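Local structure of periplasmic binding protein (Veillonella parvula, 4N01) at residues 267-272 and 287-292; 171-176 and 187-192. The protein probably serves as the solute-binding component of a transport system, capturing a small molecule in the periplasm. All coordinates share one frame; numbering follows the deposited sequence. Where two conformers were deposited one is given.

Contact 1 (267-272 with 287-292) and contact 2 (171-176 with 187-192) lie on opposite sides of the chain's centre. Their centres are 34 Å apart and their nearest atoms about 18 Å, so neither touches the other. Contact 1 packs a helix on the four-stranded parallel sheet of one lobe, whereas contact 2 joins helix 165-178 to the long helix 182-203, which leads from the five-stranded lobe to the four-stranded one. Near the contacts, a sodium ion lies about 14 Å from the side chain of Ile269, and a glycerol, probably from the crystallisation liquor, about 3 Å from that of Trp188.

Contact 1: 267-272 and 287-292; sequences IIIADY and EKIKAN
Ile289, in the last turn of helix 280-290, sends its side chain onto Ile267 and Ile269 of strand 266-270. Traced outward, its CB stays back, with Ile289 CB 5.5 Å from Ile267 CD1, the nearest side-chain atom of the two strand isoleucines. At the branch, CG2 turns to the outer end of Ile267, with Ile289 CG2 and Ile267 CD1 4.4 Å apart, while CG1 only carries the chain forward. The tip does the main work: Ile289 CD1 lies 4.1 Å from Ile267 CG2 and, equally, Ile289 CD1 lies 4.1 Å from Ile269 CD1. Those two strand methyls, Ile267 CG2 and Ile269 CD1, are themselves 4.4 Å apart, so the helix methyl sits against the notch between them. The two approaches differ: Ile289 and Ile269 meet tip to tip, but Ile289 and Ile267 run past each other in opposite directions. A nearly extended second torsion, 170°, carries Ile289 CD1 out to the strand.

This is helix-on-sheet packing within a beta-alpha-beta crossover, since the chain goes on from helix 280-290 through helix 299-303 to strand 306-309, the parallel neighbour of strand 266-270. Phe306 of that strand touches all three isoleucines, and Val301 covers Ile267 and Ile289. Along the strand, Ile268 uses its backbone to bond Phe212 and Tyr214, which belong to the strand on the other flank.

No hydrogen bond links the two segments, and all three touching residues are buried. With about 102 Å² covered in total, cohesion here rests on methyl-to-methyl dispersion and exclusion of water, without the directional constraint that polar bonds would impose.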
loop_
_atom_site.group_PDB
_atom_site.type_symbol
_atom_site.label_atom_id
_atom_site.label_comp_id
_atom_site.label_asym_id
_atom_site.label_seq_id
_atom_site.Cartn_x
_atom_site.Cartn_y
_atom_site.Cartn_z
ATOM N N ILE A 267 6.431 17.885 -4.943
ATOM C CA ILE A 267 7.230 16.695 -4.703
ATOM C C ILE A 267 6.714 15.995 -3.447
ATOM O O ILE A 267 6.699 16.567 -2.352
ATOM C CB ILE A 267 8.738 17.033 -4.541
ATOM C CG1 ILE A 267 9.320 17.502 -5.881
ATOM C CG2 ILE A 267 9.499 15.806 -4.041
ATOM C CD1 ILE A 267 10.663 18.206 -5.742
ATOM N N ILE A 268 6.261 14.757 -3.611
ATOM C CA ILE A 268 5.703 14.005 -2.506
ATOM C C ILE A 268 6.795 13.090 -1.985
ATOM O O ILE A 268 7.353 12.287 -2.730
ATOM C CB ILE A 268 4.492 13.163 -2.978
ATOM C CG1 ILE A 268 3.363 14.083 -3.461
ATOM C CG2 ILE A 268 3.995 12.259 -1.861
ATOM C CD1 ILE A 268 2.275 13.351 -4.296
ATOM N N ILE A 269 7.089 13.201 -0.697
ATOM C CA ILE A 269 8.258 12.563 -0.121
ATOM C C ILE A 269 7.835 11.508 0.891
ATOM O O ILE A 269 7.099 11.805 1.838
ATOM C CB ILE A 269 9.122 13.608 0.618
ATOM C CG1 ILE A 269 9.724 14.607 -0.389
ATOM C CG2 ILE A 269 10.198 12.924 1.475
ATOM C CD1 ILE A 269 10.482 15.752 0.282
ATOM N N ALA A 270 8.308 10.280 0.704
ATOM C CA ALA A 270 8.013 9.214 1.658
ATOM C C ALA A 270 8.875 9.359 2.913
ATOM O O ALA A 270 10.104 9.416 2.841
ATOM C CB ALA A 270 8.221 7.837 1.018
ATOM N N ASP A 271 8.224 9.413 4.067
ATOM C CA ASP A 271 8.920 9.546 5.347
ATOM C C ASP A 271 9.071 8.166 6.007
ATOM O O ASP A 271 8.075 7.510 6.329
ATOM C CB ASP A 271 8.135 10.521 6.243
ATOM C CG ASP A 271 8.808 10.784 7.583
ATOM O OD1 ASP A 271 8.916 11.967 7.979
ATOM O OD2 ASP A 271 9.223 9.825 8.265
ATOM N N TYR A 272 10.314 7.732 6.212
ATOM C CA TYR A 272 10.587 6.406 6.787
ATOM C C TYR A 272 10.942 6.441 8.279
ATOM O O TYR A 272 11.728 5.620 8.750
ATOM C CB TYR A 272 11.700 5.694 5.988
ATOM C CG TYR A 272 11.230 5.115 4.663
ATOM C CD1 TYR A 272 10.706 3.829 4.596
ATOM C CD2 TYR A 272 11.295 5.856 3.488
ATOM C CE1 TYR A 272 10.268 3.290 3.392
ATOM C CE2 TYR A 272 10.859 5.324 2.277
ATOM C CZ TYR A 272 10.346 4.040 2.238
ATOM O OH TYR A 272 9.912 3.498 1.044
ATOM N N GLU A 287 15.946 18.846 2.685
ATOM C CA GLU A 287 17.223 19.553 2.677
ATOM C C GLU A 287 18.174 18.973 1.626
ATOM O O GLU A 287 18.989 19.701 1.055
ATOM C CB GLU A 287 17.861 19.564 4.070
ATOM C CG GLU A 287 17.092 20.431 5.077
ATOM C CD GLU A 287 16.841 21.853 4.574
ATOM O OE1 GLU A 287 17.826 22.561 4.241
ATOM O OE2 GLU A 287 15.658 22.270 4.508
ATOM N N LYS A 288 18.049 17.671 1.367
ATOM C CA LYS A 288 18.879 16.989 0.373
ATOM C C LYS A 288 18.505 17.486 -1.022
ATOM O O LYS A 288 19.372 17.673 -1.885
ATOM C CB LYS A 288 18.671 15.470 0.463
ATOM C CG LYS A 288 19.620 14.626 -0.383
ATOM C CD LYS A 288 21.034 14.632 0.194
ATOM C CE LYS A 288 22.021 13.885 -0.705
ATOM N NZ LYS A 288 21.548 12.510 -1.012
ATOM N N ILE A 289 17.210 17.720 -1.229
ATOM C CA ILE A 289 16.719 18.197 -2.518
ATOM C C ILE A 289 17.117 19.664 -2.717
ATOM O O ILE A 289 17.630 20.047 -3.779
ATOM C CB ILE A 289 15.191 17.992 -2.640
ATOM C CG1 ILE A 289 14.869 16.496 -2.766
ATOM C CG2 ILE A 289 14.619 18.761 -3.831
ATOM C CD1 ILE A 289 13.374 16.189 -2.652
ATOM N N LYS A 290 16.917 20.479 -1.686
ATOM C CA LYS A 290 17.263 21.896 -1.746
ATOM C C LYS A 290 18.743 22.119 -2.000
ATOM O O LYS A 290 19.119 23.120 -2.598
ATOM C CB LYS A 290 16.898 22.598 -0.440
ATOM C CG LYS A 290 15.411 22.783 -0.184
ATOM C CD LYS A 290 15.250 23.472 1.169
ATOM C CE LYS A 290 13.872 24.055 1.381
ATOM N NZ LYS A 290 13.897 24.977 2.558
ATOM N N ALA A 291 19.578 21.194 -1.539
ATOM C CA ALA A 291 21.028 21.375 -1.610
ATOM C C ALA A 291 21.603 20.928 -2.953
ATOM O O ALA A 291 22.797 21.098 -3.212
ATOM C CB ALA A 291 21.708 20.628 -0.477
ATOM N N ASN A 292 20.745 20.372 -3.804
ATOM C CA ASN A 292 21.155 19.878 -5.119
ATOM C C ASN A 292 20.997 20.981 -6.170
ATOM O O ASN A 292 19.874 21.337 -6.546
ATOM C CB ASN A 292 20.311 18.660 -5.485
ATOM C CG ASN A 292 20.818 17.932 -6.726
ATOM O OD1 ASN A 292 21.475 18.514 -7.591
ATOM N ND2 ASN A 292 20.503 16.649 -6.815
#

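Contact 2: 171-176 and 187-192; sequences DMIKLG and EWVADQ
Beside Met172, whose side chain meets Trp188, the shortest polar bond in either segment is the helical one from Leu175 N to Asp171 O, at 2.8 Å. It belongs to one arm of an antiparallel helical hairpin (alpha-alpha hairpin): helix 165-178 folds back against helix 182-203, the long helix that links the two lobes, as in the class of binding proteins built on a single connecting helix. The closest backbone approach falls at Met172 and Val189, with their CA atoms 7.8 Å apart.

Met172, modelled as selenomethionine, makes a Met-aromatic contact. Its chain crosses the indole at about a right angle, and Met172 CG comes within 3.5 Å of Trp188 CZ3 at the rim. Bends at the second and third torsions (-71° and -86°) then fold the terminal methyl back over the ring. Met172 CE lies 3.9 Å from the centroid of the Trp188 six-membered ring and 17° off its normal, which is CH-pi geometry; the selenium stands higher, Met172 SE being 4.9 Å from that centroid. Replacing Trp188 by an alanine would take away the whole ring, and Met172 CE and Gln192 CG would probably be left without the surface they cover on its two faces, with a gap between the helices.

Met76 and Leu80 also touch Met172, while Asp171 accepts hydrogen bonds from Glu156 N and Ser157 N. A second pair, Ile173 with Val189, involves one of two deposited Ile173 conformers and is correspondingly less certain. Opposite the methyl of Met172, the other indole face is covered by Gln192 CG, 3.5 Å above the plane of the Trp188 ring and over its centre.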
loop_
_atom_site.group_PDB
_atom_site.type_symbol
_atom_site.label_atom_id
_atom_site.label_comp_id
_atom_site.label_asym_id
_atom_site.label_seq_id
_atom_site.Cartn_x
_atom_site.Cartn_y
_atom_site.Cartn_z
ATOM N N ASP A 171 -10.430 -6.341 -3.601
ATOM C CA ASP A 171 -9.623 -7.188 -2.709
ATOM C C ASP A 171 -10.215 -7.227 -1.307
ATOM O O ASP A 171 -10.254 -8.287 -0.666
ATOM C CB ASP A 171 -8.184 -6.683 -2.597
ATOM C CG ASP A 171 -7.364 -6.922 -3.854
ATOM O OD1 ASP A 171 -7.674 -7.858 -4.638
ATOM O OD2 ASP A 171 -6.384 -6.166 -4.048
HETATM N N MSE A 172 -10.661 -6.075 -0.815
HETATM C CA MSE A 172 -11.280 -6.031 0.507
HETATM C C MSE A 172 -12.555 -6.864 0.527
HETATM O O MSE A 172 -12.827 -7.571 1.494
HETATM C CB MSE A 172 -11.565 -4.591 0.936
HETATM C CG MSE A 172 -10.309 -3.849 1.415
HETATM SE SE MSE A 172 -9.691 -4.547 3.147
HETATM C CE MSE A 172 -10.790 -3.458 4.313
ATOM N N ILE A 173 -13.333 -6.781 -0.551
ATOM C CA ILE A 173 -14.557 -7.572 -0.654
ATOM C C ILE A 173 -14.245 -9.067 -0.663
ATOM O O ILE A 173 -14.889 -9.855 0.044
ATOM C CB ILE A 173 -15.362 -7.212 -1.915
ATOM C CG1 ILE A 173 -15.752 -5.731 -1.884
ATOM C CG2 ILE A 173 -16.609 -8.076 -2.019
ATOM C CD1 ILE A 173 -16.761 -5.392 -0.803
ATOM N N LYS A 174 -13.248 -9.449 -1.458
ATOM C CA LYS A 174 -12.821 -10.848 -1.552
ATOM C C LYS A 174 -12.320 -11.370 -0.208
ATOM O O LYS A 174 -12.652 -12.487 0.209
ATOM C CB LYS A 174 -11.705 -10.985 -2.596
ATOM C CG LYS A 174 -11.342 -12.426 -2.934
ATOM C CD LYS A 174 -12.486 -13.144 -3.660
ATOM C CE LYS A 174 -12.010 -14.484 -4.192
ATOM N NZ LYS A 174 -13.080 -15.185 -4.942
ATOM N N LEU A 175 -11.503 -10.567 0.463
ATOM C CA LEU A 175 -11.006 -10.939 1.792
ATOM C C LEU A 175 -12.185 -11.137 2.731
ATOM O O LEU A 175 -12.242 -12.122 3.485
ATOM C CB LEU A 175 -10.058 -9.862 2.335
ATOM C CG LEU A 175 -9.429 -10.079 3.717
ATOM C CD1 LEU A 175 -8.648 -11.382 3.789
ATOM C CD2 LEU A 175 -8.514 -8.907 4.047
ATOM N N GLY A 176 -13.138 -10.209 2.660
ATOM C CA GLY A 176 -14.379 -10.322 3.407
ATOM C C GLY A 176 -15.111 -11.621 3.113
ATOM O O GLY A 176 -15.551 -12.303 4.036
ATOM N N GLU A 187 -19.581 -2.546 3.649
ATOM C CA GLU A 187 -19.807 -1.329 4.422
ATOM C C GLU A 187 -18.579 -0.425 4.362
ATOM O O GLU A 187 -18.708 0.796 4.245
ATOM C CB GLU A 187 -20.175 -1.653 5.876
ATOM C CG GLU A 187 -21.608 -2.148 6.064
ATOM C CD GLU A 187 -21.920 -2.536 7.500
ATOM O OE1 GLU A 187 -21.128 -2.190 8.404
ATOM O OE2 GLU A 187 -22.962 -3.190 7.724
ATOM N N TRP A 188 -17.390 -1.020 4.429
ATOM C CA TRP A 188 -16.151 -0.238 4.359
ATOM C C TRP A 188 -15.973 0.386 2.981
ATOM O O TRP A 188 -15.683 1.579 2.870
ATOM C CB TRP A 188 -14.923 -1.080 4.718
ATOM C CG TRP A 188 -13.605 -0.304 4.692
ATOM C CD1 TRP A 188 -13.078 0.469 5.700
ATOM C CD2 TRP A 188 -12.656 -0.258 3.616
ATOM N NE1 TRP A 188 -11.869 1.013 5.298
ATOM C CE2 TRP A 188 -11.588 0.572 4.026
ATOM C CE3 TRP A 188 -12.614 -0.831 2.335
ATOM C CZ2 TRP A 188 -10.484 0.841 3.201
ATOM C CZ3 TRP A 188 -11.515 -0.563 1.515
ATOM C CH2 TRP A 188 -10.466 0.263 1.955
ATOM N N VAL A 189 -16.135 -0.413 1.933
ATOM C CA VAL A 189 -16.043 0.119 0.578
ATOM C C VAL A 189 -17.057 1.244 0.368
ATOM O O VAL A 189 -16.725 2.288 -0.208
ATOM C CB VAL A 189 -16.235 -0.989 -0.491
ATOM C CG1 VAL A 189 -16.411 -0.386 -1.914
ATOM C CG2 VAL A 189 -15.041 -1.950 -0.457
ATOM N N ALA A 190 -18.289 1.041 0.831
ATOM C CA ALA A 190 -19.324 2.064 0.654
ATOM C C ALA A 190 -18.903 3.390 1.283
ATOM O O ALA A 190 -19.078 4.463 0.687
ATOM C CB ALA A 190 -20.646 1.595 1.247
ATOM N N ASP A 191 -18.350 3.318 2.489
ATOM C CA ASP A 191 -17.901 4.522 3.178
ATOM C C ASP A 191 -16.743 5.185 2.433
ATOM O O ASP A 191 -16.692 6.411 2.322
ATOM C CB ASP A 191 -17.498 4.186 4.612
ATOM C CG ASP A 191 -16.931 5.375 5.348
ATOM O OD1 ASP A 191 -17.721 6.262 5.747
ATOM O OD2 ASP A 191 -15.693 5.428 5.534
ATOM N N GLN A 192 -15.824 4.379 1.901
ATOM C CA GLN A 192 -14.689 4.926 1.166
ATOM C C GLN A 192 -15.189 5.662 -0.067
ATOM O O GLN A 192 -14.673 6.726 -0.403
ATOM C CB GLN A 192 -13.716 3.821 0.748
ATOM C CG GLN A 192 -13.104 3.036 1.916
ATOM C CD GLN A 192 -12.400 3.923 2.931
ATOM O OE1 GLN A 192 -12.922 4.165 4.020
ATOM N NE2 GLN A 192 -11.208 4.401 2.586
#